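Local coordinates for conserved hypothetical protein (PDB 2FB6) that is of unknown function but folds as a small single-chain alpha/beta protein built on a five-stranded parallel sheet, at residues A[98-101]-A[102-105]. Numbering follows the deposited sequence.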
loop_
_atom_site.group_PDB
_atom_site.type_symbol
_atom_site.label_atom_id
_atom_site.label_comp_id
_atom_site.label_asym_id
_atom_site.label_seq_id
_atom_site.Cartn_x
_atom_site.Cartn_y
_atom_site.Cartn_z
ATOM N N ARG A 98 -6.701 -8.074 4.982
ATOM C CA ARG A 98 -6.742 -8.519 6.365
ATOM C C ARG A 98 -7.220 -7.401 7.274
ATOM O O ARG A 98 -7.236 -6.228 6.886
ATOM C CB ARG A 98 -5.374 -9.040 6.806
ATOM C CG ARG A 98 -4.314 -8.007 6.947
ATOM C CD ARG A 98 -3.132 -8.670 7.650
ATOM N NE ARG A 98 -1.971 -7.814 7.630
ATOM C CZ ARG A 98 -0.908 -7.972 8.412
ATOM N NH1 ARG A 98 -0.852 -8.947 9.320
ATOM N NH2 ARG A 98 0.093 -7.123 8.306
ATOM N N TYR A 99 -7.616 -7.763 8.493
ATOM C CA TYR A 99 -8.034 -6.744 9.459
ATOM C C TYR A 99 -6.807 -5.933 9.871
ATOM O O TYR A 99 -5.802 -6.506 10.270
ATOM C CB TYR A 99 -8.765 -7.390 10.644
ATOM C CG TYR A 99 -10.093 -7.973 10.214
ATOM C CD1 TYR A 99 -11.065 -7.170 9.620
ATOM C CD2 TYR A 99 -10.370 -9.329 10.384
ATOM C CE1 TYR A 99 -12.294 -7.703 9.193
ATOM C CE2 TYR A 99 -11.609 -9.868 9.977
ATOM C CZ TYR A 99 -12.553 -9.038 9.387
ATOM O OH TYR A 99 -13.770 -9.524 8.959
HETATM N N MSE A 100 -6.890 -4.611 9.702
HETATM C CA MSE A 100 -5.690 -3.763 9.715
HETATM C C MSE A 100 -5.422 -3.020 11.018
HETATM O O MSE A 100 -4.405 -2.334 11.127
HETATM C CB MSE A 100 -5.747 -2.751 8.555
HETATM C CG MSE A 100 -5.277 -3.294 7.235
HETATM SE SE MSE A 100 -3.425 -3.897 7.306
HETATM C CE MSE A 100 -2.520 -2.373 8.018
ATOM N N GLY A 101 -6.308 -3.159 12.002
ATOM C CA GLY A 101 -6.158 -2.401 13.245
ATOM C C GLY A 101 -4.901 -2.739 14.022
ATOM O O GLY A 101 -4.130 -1.844 14.430
ATOM N N ILE A 102 -4.675 -4.037 14.214
ATOM C CA ILE A 102 -3.478 -4.481 14.930
ATOM C C ILE A 102 -2.206 -4.166 14.135
ATOM O O ILE A 102 -1.279 -3.593 14.692
ATOM C CB ILE A 102 -3.574 -5.990 15.321
ATOM C CG1 ILE A 102 -4.680 -6.196 16.350
ATOM C CG2 ILE A 102 -2.221 -6.525 15.836
ATOM C CD1 ILE A 102 -4.511 -5.376 17.587
ATOM N N PRO A 103 -2.147 -4.556 12.849
ATOM C CA PRO A 103 -0.956 -4.195 12.081
ATOM C C PRO A 103 -0.597 -2.705 12.118
ATOM O O PRO A 103 0.570 -2.363 12.364
ATOM C CB PRO A 103 -1.296 -4.675 10.663
ATOM C CG PRO A 103 -2.206 -5.843 10.894
ATOM C CD PRO A 103 -3.051 -5.435 12.071
ATOM N N LEU A 104 -1.558 -1.816 11.871
ATOM C CA LEU A 104 -1.223 -0.391 11.883
ATOM C C LEU A 104 -0.711 0.042 13.247
ATOM O O LEU A 104 0.260 0.797 13.344
ATOM C CB LEU A 104 -2.400 0.474 11.447
ATOM C CG LEU A 104 -2.116 1.985 11.446
ATOM C CD1 LEU A 104 -0.895 2.397 10.583
ATOM C CD2 LEU A 104 -3.344 2.738 10.984
ATOM N N THR A 105 -1.376 -0.426 14.296
ATOM C CA THR A 105 -0.939 -0.121 15.652
ATOM C C THR A 105 0.503 -0.573 15.837
ATOM O O THR A 105 1.337 0.203 16.327
ATOM C CB THR A 105 -1.877 -0.761 16.702
ATOM O OG1 THR A 105 -3.228 -0.340 16.456
ATOM C CG2 THR A 105 -1.463 -0.342 18.123
HETATM O O HOH W 1 -6.200 -6.368 13.238
#
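Met100 and Leu104 are joined by the first i to i+4 hydrogen bond where the chain winds into helix 101-109: Leu104 N gives its proton to Met100 O at 3.0 Å, with an N-H...O angle of 168°. One residue on, Gly101 O accepts twice from Thr105, from N at 3.1 Å and from OG1 at 2.7 Å, the two donors lying on opposite faces of the carbonyl plane. Thr105 OG1 can reach Gly101 because a chi1 of -55° turns the hydroxyl back toward the start of the helix, a placement that lets threonine hand its hydroxyl proton to the preceding turn. Ile102 N, too early for such a bond, gives its proton to a water, which in turn bonds weakly to Tyr99 O. Proline suits position 103 because the first turn of a helix asks for no amide proton there; its CD rests 3.5 Å from Met100 O.

This turn follows edge strand 96-98 of the parallel sheet of this alpha/beta fold, so strand passes to helix in two residues, and Gly101, the first residue of the helix, already has helical backbone angles. Across the turn, the CB-CG edge of the Pro103 ring meets one face of the Arg98 guanidinium, with CG 3.5 Å above its centre. An extended chain from CG to NE carries the group that far, and a salt bridge from Arg98 NH2 to Glu75 on the adjacent strand 73-77 helps to fix its rotation. Selenomethionine Met100 bends at chi2 and chi3, bringing CE to 3.7 Å from Pro103 CB; this flexible apolar chain fills a buried place that Trp47, Cys77 and Tyr107 also border.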